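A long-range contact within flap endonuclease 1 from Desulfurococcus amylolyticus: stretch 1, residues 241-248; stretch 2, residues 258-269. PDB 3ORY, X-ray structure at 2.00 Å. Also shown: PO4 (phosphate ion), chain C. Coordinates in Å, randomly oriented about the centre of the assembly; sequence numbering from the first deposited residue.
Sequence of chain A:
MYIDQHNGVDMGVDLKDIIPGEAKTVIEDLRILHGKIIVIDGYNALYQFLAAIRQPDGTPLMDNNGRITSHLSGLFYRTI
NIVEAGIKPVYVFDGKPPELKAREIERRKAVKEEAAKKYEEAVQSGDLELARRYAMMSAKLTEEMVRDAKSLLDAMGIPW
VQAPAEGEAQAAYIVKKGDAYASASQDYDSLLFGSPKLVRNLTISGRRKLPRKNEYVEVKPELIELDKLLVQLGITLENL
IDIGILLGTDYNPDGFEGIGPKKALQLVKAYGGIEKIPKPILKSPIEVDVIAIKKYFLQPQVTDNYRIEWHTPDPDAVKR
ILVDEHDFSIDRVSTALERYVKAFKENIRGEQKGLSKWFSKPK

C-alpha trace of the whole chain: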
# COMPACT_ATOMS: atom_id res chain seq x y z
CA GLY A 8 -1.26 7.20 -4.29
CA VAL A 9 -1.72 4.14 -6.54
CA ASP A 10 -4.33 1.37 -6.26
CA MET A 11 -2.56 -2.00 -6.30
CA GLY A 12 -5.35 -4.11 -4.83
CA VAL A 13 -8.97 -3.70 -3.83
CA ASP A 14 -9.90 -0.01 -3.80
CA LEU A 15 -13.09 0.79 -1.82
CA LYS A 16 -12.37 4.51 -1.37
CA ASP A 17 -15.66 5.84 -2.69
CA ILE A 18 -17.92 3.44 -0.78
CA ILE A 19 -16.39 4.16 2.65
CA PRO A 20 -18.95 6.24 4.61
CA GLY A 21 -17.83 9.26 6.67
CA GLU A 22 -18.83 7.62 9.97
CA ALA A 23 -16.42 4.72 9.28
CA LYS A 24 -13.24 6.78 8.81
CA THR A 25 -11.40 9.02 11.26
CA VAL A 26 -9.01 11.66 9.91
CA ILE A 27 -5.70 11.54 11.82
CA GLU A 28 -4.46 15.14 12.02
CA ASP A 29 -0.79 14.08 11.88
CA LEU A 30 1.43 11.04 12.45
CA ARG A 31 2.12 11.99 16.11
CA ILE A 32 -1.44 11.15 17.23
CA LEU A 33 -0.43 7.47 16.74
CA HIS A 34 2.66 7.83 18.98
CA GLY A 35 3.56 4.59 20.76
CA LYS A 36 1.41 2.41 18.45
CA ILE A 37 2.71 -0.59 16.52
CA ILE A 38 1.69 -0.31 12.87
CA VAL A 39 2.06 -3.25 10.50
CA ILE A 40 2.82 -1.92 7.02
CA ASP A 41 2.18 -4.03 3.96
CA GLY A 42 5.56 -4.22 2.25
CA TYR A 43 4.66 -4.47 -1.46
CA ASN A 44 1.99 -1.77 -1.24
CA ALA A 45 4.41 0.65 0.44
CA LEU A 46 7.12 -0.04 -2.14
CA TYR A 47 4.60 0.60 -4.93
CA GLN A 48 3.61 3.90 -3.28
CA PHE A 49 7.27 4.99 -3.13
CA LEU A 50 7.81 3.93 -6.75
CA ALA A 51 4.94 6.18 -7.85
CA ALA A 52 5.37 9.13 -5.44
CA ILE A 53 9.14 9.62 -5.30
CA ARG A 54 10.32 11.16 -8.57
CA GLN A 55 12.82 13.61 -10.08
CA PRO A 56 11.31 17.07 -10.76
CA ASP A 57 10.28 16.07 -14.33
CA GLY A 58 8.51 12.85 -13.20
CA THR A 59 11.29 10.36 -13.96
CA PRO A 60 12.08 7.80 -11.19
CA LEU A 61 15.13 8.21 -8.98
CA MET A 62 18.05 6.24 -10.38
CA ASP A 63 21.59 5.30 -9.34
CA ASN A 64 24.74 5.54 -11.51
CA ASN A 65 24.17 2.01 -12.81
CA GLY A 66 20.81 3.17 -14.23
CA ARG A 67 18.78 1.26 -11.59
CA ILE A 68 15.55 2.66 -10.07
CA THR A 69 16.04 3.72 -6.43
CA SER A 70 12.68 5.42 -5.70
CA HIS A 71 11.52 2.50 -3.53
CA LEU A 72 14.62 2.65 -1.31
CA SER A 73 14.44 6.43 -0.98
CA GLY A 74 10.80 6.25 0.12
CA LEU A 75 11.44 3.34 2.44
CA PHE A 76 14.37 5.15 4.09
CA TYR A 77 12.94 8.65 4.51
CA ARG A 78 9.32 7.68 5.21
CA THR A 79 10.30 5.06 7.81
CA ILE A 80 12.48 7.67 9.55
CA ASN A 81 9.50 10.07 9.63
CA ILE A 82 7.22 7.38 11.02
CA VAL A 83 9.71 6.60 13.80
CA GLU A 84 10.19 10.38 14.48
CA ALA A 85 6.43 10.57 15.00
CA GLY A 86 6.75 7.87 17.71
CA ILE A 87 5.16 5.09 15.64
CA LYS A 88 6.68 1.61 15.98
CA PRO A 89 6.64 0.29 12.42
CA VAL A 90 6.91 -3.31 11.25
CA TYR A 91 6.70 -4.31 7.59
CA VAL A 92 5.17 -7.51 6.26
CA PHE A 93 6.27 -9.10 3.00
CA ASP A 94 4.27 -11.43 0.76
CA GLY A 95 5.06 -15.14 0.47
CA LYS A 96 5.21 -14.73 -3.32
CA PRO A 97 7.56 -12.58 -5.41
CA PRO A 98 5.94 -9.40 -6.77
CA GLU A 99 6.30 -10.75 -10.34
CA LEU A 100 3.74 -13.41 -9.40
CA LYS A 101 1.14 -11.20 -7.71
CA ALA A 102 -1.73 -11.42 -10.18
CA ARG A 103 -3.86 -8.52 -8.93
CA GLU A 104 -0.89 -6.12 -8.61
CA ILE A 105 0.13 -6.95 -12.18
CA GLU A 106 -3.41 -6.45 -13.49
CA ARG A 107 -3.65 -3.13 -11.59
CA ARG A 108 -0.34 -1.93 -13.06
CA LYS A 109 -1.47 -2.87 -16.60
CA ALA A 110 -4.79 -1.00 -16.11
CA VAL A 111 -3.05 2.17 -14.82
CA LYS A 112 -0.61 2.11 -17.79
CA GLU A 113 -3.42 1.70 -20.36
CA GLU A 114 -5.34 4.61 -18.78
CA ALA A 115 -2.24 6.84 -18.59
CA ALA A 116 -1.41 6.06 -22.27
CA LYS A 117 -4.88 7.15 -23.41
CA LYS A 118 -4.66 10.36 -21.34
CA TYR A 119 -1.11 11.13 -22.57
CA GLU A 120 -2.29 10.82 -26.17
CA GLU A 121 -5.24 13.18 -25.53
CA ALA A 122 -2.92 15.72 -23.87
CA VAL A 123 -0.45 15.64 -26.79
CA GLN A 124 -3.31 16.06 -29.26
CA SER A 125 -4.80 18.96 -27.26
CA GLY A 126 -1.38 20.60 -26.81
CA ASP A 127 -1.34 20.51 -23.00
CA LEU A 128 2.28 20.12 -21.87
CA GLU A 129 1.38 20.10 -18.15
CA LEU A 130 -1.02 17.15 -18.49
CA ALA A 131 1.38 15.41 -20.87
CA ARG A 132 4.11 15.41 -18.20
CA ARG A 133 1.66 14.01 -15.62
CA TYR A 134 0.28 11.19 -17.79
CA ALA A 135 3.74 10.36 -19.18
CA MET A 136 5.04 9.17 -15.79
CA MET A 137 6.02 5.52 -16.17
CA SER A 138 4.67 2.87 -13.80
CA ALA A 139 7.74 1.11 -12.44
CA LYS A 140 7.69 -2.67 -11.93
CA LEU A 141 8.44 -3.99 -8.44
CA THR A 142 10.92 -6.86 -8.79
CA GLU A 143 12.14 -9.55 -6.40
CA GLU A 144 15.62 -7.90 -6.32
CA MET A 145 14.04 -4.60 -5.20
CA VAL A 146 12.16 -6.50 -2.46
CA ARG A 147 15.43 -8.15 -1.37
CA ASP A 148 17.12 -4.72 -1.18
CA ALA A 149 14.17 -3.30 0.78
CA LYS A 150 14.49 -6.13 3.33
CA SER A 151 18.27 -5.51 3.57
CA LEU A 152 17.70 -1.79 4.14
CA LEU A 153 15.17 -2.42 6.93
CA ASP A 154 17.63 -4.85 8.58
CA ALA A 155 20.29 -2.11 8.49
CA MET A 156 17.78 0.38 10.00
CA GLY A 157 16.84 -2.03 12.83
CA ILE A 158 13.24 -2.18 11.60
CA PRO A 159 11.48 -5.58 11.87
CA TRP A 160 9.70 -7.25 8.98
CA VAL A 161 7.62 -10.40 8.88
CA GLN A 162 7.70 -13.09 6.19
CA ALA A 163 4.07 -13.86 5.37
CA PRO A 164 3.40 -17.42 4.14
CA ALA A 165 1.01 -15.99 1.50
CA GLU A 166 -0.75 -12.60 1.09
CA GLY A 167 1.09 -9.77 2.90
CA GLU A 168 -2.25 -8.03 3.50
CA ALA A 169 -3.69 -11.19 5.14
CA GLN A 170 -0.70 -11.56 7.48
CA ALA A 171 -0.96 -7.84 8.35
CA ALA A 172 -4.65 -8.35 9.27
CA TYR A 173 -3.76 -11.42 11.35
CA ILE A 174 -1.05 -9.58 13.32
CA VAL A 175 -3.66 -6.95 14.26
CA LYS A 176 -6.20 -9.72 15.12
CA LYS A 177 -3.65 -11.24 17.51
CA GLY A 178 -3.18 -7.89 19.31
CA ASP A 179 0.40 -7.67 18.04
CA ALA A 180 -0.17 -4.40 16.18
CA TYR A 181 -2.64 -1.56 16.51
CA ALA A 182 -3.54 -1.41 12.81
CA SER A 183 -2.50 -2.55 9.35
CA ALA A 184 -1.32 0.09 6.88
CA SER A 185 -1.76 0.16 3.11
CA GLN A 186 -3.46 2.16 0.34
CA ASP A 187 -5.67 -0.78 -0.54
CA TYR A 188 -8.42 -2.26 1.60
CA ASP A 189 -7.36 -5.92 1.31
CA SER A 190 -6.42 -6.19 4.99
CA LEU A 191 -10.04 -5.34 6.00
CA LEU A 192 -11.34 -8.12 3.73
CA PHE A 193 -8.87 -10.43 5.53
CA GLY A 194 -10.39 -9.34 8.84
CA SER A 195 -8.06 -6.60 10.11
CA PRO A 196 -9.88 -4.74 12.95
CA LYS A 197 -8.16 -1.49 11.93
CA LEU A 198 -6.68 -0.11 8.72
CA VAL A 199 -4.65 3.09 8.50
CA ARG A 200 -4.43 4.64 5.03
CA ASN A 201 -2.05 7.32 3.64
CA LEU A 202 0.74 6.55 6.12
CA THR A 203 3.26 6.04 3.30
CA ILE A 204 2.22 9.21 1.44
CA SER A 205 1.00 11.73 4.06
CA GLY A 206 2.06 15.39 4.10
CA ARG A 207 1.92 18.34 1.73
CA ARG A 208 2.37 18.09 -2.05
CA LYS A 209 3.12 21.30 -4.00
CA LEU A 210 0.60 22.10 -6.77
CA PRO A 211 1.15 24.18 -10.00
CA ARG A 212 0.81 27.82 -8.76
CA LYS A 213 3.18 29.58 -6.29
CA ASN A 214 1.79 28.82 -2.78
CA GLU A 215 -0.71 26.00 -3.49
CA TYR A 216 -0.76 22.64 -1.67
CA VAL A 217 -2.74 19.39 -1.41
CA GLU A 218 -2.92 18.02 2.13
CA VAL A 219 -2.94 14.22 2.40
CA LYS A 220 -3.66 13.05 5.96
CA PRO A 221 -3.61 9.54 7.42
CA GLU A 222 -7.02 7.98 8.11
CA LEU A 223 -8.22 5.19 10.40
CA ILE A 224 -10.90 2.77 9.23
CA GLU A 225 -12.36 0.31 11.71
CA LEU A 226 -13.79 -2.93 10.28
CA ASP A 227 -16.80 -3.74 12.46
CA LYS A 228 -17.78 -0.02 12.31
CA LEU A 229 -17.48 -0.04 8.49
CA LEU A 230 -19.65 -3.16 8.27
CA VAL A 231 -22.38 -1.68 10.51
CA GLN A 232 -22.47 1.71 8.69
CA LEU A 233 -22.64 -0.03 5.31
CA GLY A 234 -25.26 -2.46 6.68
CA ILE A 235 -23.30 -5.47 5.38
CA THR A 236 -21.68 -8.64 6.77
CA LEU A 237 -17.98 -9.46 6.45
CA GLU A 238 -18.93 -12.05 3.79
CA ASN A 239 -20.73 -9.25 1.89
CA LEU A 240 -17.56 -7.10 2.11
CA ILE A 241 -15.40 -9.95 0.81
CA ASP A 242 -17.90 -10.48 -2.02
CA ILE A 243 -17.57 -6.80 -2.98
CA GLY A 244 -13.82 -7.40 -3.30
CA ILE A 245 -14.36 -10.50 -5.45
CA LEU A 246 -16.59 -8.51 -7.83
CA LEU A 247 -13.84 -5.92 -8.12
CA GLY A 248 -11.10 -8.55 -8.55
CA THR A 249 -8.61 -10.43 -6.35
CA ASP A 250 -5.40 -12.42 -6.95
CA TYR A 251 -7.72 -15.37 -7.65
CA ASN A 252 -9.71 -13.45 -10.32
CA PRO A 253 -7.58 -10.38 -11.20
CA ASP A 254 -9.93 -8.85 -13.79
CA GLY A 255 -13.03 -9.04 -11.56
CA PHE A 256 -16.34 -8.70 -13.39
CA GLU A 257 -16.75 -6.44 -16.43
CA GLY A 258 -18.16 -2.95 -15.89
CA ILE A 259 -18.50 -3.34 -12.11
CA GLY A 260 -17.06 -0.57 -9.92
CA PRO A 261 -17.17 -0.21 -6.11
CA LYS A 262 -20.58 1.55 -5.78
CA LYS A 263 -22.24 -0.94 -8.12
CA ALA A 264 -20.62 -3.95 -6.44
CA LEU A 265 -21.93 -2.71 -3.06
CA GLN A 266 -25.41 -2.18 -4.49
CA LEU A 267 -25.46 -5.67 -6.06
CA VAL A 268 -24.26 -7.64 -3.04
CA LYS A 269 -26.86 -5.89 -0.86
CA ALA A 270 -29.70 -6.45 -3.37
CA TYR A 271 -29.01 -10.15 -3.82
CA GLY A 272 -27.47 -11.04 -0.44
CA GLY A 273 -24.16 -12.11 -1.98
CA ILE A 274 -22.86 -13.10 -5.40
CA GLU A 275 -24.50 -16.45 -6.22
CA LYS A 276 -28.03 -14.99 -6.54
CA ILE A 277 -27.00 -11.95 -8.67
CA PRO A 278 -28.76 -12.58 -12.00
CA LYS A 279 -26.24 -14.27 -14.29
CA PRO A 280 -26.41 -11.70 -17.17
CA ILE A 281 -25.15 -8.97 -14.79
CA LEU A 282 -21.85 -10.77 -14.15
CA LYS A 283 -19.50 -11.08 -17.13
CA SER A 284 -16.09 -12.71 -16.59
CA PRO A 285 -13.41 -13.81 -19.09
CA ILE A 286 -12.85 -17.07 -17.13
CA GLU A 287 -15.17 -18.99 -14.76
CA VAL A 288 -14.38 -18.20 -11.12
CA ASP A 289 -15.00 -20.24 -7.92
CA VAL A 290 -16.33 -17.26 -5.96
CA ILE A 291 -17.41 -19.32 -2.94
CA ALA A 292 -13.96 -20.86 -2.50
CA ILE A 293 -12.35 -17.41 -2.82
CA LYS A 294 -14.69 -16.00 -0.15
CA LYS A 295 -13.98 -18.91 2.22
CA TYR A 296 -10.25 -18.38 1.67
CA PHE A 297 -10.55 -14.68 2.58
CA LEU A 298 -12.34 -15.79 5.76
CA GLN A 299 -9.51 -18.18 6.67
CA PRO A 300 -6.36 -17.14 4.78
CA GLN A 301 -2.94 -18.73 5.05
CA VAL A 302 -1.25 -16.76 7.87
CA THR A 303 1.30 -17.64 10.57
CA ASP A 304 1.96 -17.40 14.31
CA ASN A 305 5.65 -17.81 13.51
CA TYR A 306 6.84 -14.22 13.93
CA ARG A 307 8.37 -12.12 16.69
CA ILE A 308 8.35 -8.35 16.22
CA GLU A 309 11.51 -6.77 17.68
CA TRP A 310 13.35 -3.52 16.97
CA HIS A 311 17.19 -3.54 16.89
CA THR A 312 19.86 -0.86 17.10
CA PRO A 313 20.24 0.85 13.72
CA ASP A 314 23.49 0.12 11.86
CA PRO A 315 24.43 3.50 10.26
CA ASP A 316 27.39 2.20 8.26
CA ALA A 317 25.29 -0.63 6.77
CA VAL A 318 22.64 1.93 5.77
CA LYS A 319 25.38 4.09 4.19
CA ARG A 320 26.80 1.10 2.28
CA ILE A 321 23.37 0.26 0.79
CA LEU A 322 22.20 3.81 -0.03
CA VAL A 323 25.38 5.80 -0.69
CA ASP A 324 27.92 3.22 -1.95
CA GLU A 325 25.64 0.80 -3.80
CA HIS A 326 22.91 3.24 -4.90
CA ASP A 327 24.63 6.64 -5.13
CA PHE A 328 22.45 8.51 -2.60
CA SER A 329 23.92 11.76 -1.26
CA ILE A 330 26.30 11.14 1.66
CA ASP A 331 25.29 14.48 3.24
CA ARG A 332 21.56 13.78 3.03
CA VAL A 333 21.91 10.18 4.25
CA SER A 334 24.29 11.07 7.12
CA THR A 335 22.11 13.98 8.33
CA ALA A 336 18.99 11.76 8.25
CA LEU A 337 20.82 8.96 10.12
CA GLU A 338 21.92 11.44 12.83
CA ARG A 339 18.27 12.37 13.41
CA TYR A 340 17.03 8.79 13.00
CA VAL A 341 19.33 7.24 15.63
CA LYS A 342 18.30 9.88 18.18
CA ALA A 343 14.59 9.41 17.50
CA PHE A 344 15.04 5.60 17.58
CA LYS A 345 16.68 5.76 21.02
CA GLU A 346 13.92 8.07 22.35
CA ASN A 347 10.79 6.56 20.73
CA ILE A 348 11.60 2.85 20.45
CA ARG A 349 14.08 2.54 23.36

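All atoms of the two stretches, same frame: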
# COMPACT_ATOMS: atom_id res chain seq x y z
N ILE A 241 -16.27 -9.09 1.61
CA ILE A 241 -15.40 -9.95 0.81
C ILE A 241 -15.97 -10.09 -0.61
O ILE A 241 -15.23 -9.99 -1.59
CB ILE A 241 -15.20 -11.32 1.49
CG1 ILE A 241 -14.35 -11.15 2.75
CG2 ILE A 241 -14.55 -12.31 0.51
CD1 ILE A 241 -14.31 -12.41 3.67
N ASP A 242 -17.28 -10.31 -0.71
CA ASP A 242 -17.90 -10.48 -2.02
C ASP A 242 -17.75 -9.22 -2.88
O ASP A 242 -17.55 -9.32 -4.10
CB ASP A 242 -19.38 -10.88 -1.88
CG ASP A 242 -19.56 -12.39 -1.68
OD1 ASP A 242 -18.56 -13.14 -1.74
OD2 ASP A 242 -20.69 -12.84 -1.47
N ILE A 243 -17.83 -8.04 -2.26
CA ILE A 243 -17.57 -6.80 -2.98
C ILE A 243 -16.18 -6.84 -3.60
O ILE A 243 -16.01 -6.53 -4.79
CB ILE A 243 -17.76 -5.54 -2.09
CG1 ILE A 243 -19.24 -5.37 -1.72
CG2 ILE A 243 -17.29 -4.28 -2.84
CD1 ILE A 243 -19.48 -4.38 -0.58
N GLY A 244 -15.19 -7.28 -2.81
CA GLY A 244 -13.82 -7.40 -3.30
C GLY A 244 -13.68 -8.35 -4.47
O GLY A 244 -12.92 -8.07 -5.42
N ILE A 245 -14.38 -9.48 -4.40
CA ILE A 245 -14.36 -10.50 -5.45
C ILE A 245 -14.94 -9.94 -6.76
O ILE A 245 -14.43 -10.23 -7.85
CB ILE A 245 -15.09 -11.79 -4.99
CG1 ILE A 245 -14.28 -12.49 -3.88
CG2 ILE A 245 -15.31 -12.74 -6.17
CD1 ILE A 245 -15.01 -13.62 -3.14
N LEU A 246 -16.00 -9.14 -6.65
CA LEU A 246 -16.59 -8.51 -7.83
C LEU A 246 -15.62 -7.53 -8.48
O LEU A 246 -15.59 -7.38 -9.71
CB LEU A 246 -17.91 -7.81 -7.49
CG LEU A 246 -19.07 -8.74 -7.13
CD1 LEU A 246 -20.33 -7.93 -6.86
CD2 LEU A 246 -19.31 -9.73 -8.26
N LEU A 247 -14.83 -6.88 -7.64
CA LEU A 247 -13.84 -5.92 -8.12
C LEU A 247 -12.58 -6.62 -8.67
O LEU A 247 -11.95 -6.13 -9.62
CB LEU A 247 -13.49 -4.91 -7.02
CG LEU A 247 -14.66 -4.06 -6.52
CD1 LEU A 247 -14.16 -3.09 -5.44
CD2 LEU A 247 -15.32 -3.29 -7.67
N GLY A 248 -12.23 -7.76 -8.08
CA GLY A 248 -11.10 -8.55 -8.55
C GLY A 248 -10.01 -8.78 -7.52
O GLY A 248 -9.50 -7.82 -6.94
N GLY A 258 -17.30 -4.10 -16.10
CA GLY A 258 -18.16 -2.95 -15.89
C GLY A 258 -18.58 -2.70 -14.45
O GLY A 258 -19.36 -1.79 -14.19
N ILE A 259 -18.07 -3.49 -13.50
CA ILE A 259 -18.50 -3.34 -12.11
C ILE A 259 -17.49 -2.59 -11.24
O ILE A 259 -16.43 -3.10 -10.93
CB ILE A 259 -18.94 -4.70 -11.50
CG1 ILE A 259 -20.08 -5.30 -12.33
CG2 ILE A 259 -19.38 -4.51 -10.05
CD1 ILE A 259 -20.44 -6.72 -12.00
N GLY A 260 -17.85 -1.37 -10.86
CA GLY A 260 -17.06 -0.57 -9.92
C GLY A 260 -17.57 -0.70 -8.50
O GLY A 260 -18.57 -1.37 -8.26
N PRO A 261 -16.89 -0.05 -7.54
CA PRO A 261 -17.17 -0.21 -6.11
C PRO A 261 -18.61 0.11 -5.66
O PRO A 261 -19.18 -0.67 -4.89
CB PRO A 261 -16.15 0.73 -5.44
CG PRO A 261 -15.03 0.82 -6.44
CD PRO A 261 -15.73 0.84 -7.77
N LYS A 262 -19.20 1.20 -6.14
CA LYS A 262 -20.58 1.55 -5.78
C LYS A 262 -21.57 0.51 -6.28
O LYS A 262 -22.50 0.13 -5.57
CB LYS A 262 -20.98 2.94 -6.29
CG LYS A 262 -20.27 4.08 -5.59
CD LYS A 262 -20.60 5.42 -6.25
CE LYS A 262 -19.81 6.54 -5.61
NZ LYS A 262 -20.15 7.86 -6.22
N LYS A 263 -21.36 0.05 -7.51
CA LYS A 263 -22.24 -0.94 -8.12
C LYS A 263 -22.11 -2.29 -7.43
O LYS A 263 -23.13 -2.94 -7.15
CB LYS A 263 -21.95 -1.08 -9.62
CG LYS A 263 -22.86 -2.08 -10.37
CD LYS A 263 -24.34 -1.68 -10.39
CE LYS A 263 -25.02 -2.19 -11.67
NZ LYS A 263 -26.51 -1.99 -11.69
N ALA A 264 -20.87 -2.71 -7.16
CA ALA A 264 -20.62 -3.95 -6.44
C ALA A 264 -21.34 -3.94 -5.09
O ALA A 264 -21.96 -4.93 -4.72
CB ALA A 264 -19.10 -4.18 -6.25
N LEU A 265 -21.28 -2.82 -4.37
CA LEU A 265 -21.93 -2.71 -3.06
C LEU A 265 -23.45 -2.82 -3.19
O LEU A 265 -24.11 -3.50 -2.39
CB LEU A 265 -21.56 -1.38 -2.39
CG LEU A 265 -22.39 -0.98 -1.16
CD1 LEU A 265 -22.11 -1.91 0.04
CD2 LEU A 265 -22.16 0.48 -0.79
N GLN A 266 -23.98 -2.16 -4.21
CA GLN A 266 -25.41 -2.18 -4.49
C GLN A 266 -25.86 -3.61 -4.80
O GLN A 266 -26.86 -4.07 -4.25
CB GLN A 266 -25.71 -1.24 -5.67
CG GLN A 266 -26.98 -0.44 -5.54
CD GLN A 266 -27.12 0.58 -6.67
OE1 GLN A 266 -26.60 0.39 -7.76
NE2 GLN A 266 -27.83 1.67 -6.40
N LEU A 267 -25.10 -4.31 -5.64
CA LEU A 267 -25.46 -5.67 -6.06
C LEU A 267 -25.45 -6.71 -4.94
O LEU A 267 -26.37 -7.54 -4.83
CB LEU A 267 -24.56 -6.15 -7.20
CG LEU A 267 -24.70 -5.45 -8.56
CD1 LEU A 267 -23.68 -6.01 -9.56
CD2 LEU A 267 -26.13 -5.56 -9.11
N VAL A 268 -24.39 -6.69 -4.14
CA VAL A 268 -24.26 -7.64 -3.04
C VAL A 268 -25.39 -7.43 -2.03
O VAL A 268 -25.95 -8.40 -1.52
CB VAL A 268 -22.87 -7.53 -2.38
CG1 VAL A 268 -22.84 -8.28 -1.06
CG2 VAL A 268 -21.79 -8.10 -3.33
N LYS A 269 -25.74 -6.18 -1.76
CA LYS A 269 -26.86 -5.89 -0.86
C LYS A 269 -28.22 -6.32 -1.43
O LYS A 269 -29.05 -6.86 -0.71
CB LYS A 269 -26.87 -4.41 -0.45
CG LYS A 269 -25.73 -4.06 0.50
CD LYS A 269 -25.66 -2.57 0.80
CE LYS A 269 -26.57 -2.18 1.95
NZ LYS A 269 -26.35 -0.74 2.28
P PO4 C . -18.42 3.04 -9.22
O1 PO4 C . -17.27 2.81 -10.18
O2 PO4 C . -19.45 1.94 -9.39
O3 PO4 C . -17.90 3.08 -7.80
O4 PO4 C . -19.07 4.38 -9.52

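Leu246, Ile243 and Leu247 dominate this contact, which packs helix 241-247 against helix 261-269 and the loop before it. The helix axes approach to 9.0 Å, with 130° between their N-to-C directions. No hydrogen bond crosses between the stretches; the contact is almost wholly apolar.

The CA-to-CB bond of Leu246 points toward the second stretch. Its CD1 lies 4.0 Å from Ala264 CB and 3.8 Å from Val268 CG2, one helical turn further on. Its CB also meets Ile259 CG2 at 4.4 Å, so this residue touches both the helix and the loop.

Ile243 leaves its backbone sideways, but its end comes nearer. Its CD1 is 3.7 Å from Leu265 CD1, and its CG2 is 3.9 Å from Ala264 CB. The CA atoms of Ile243 and Ala264 are 5.4 Å apart. The small methyl of Ala264 accompanies this close backbone approach.

Leu247 covers the start of the second helix. Its CD2 packs on backbone, 3.4 Å from Ile259 O and 3.5 Å from Gly260 C. Its CD1 reaches Pro261 CG at 4.1 Å.

Gly260 is the N-cap residue. A CB here would point away from the first stretch and clash with the bound phosphate. That ion accepts a hydrogen bond from Lys262 N to O3 at 2.8 Å.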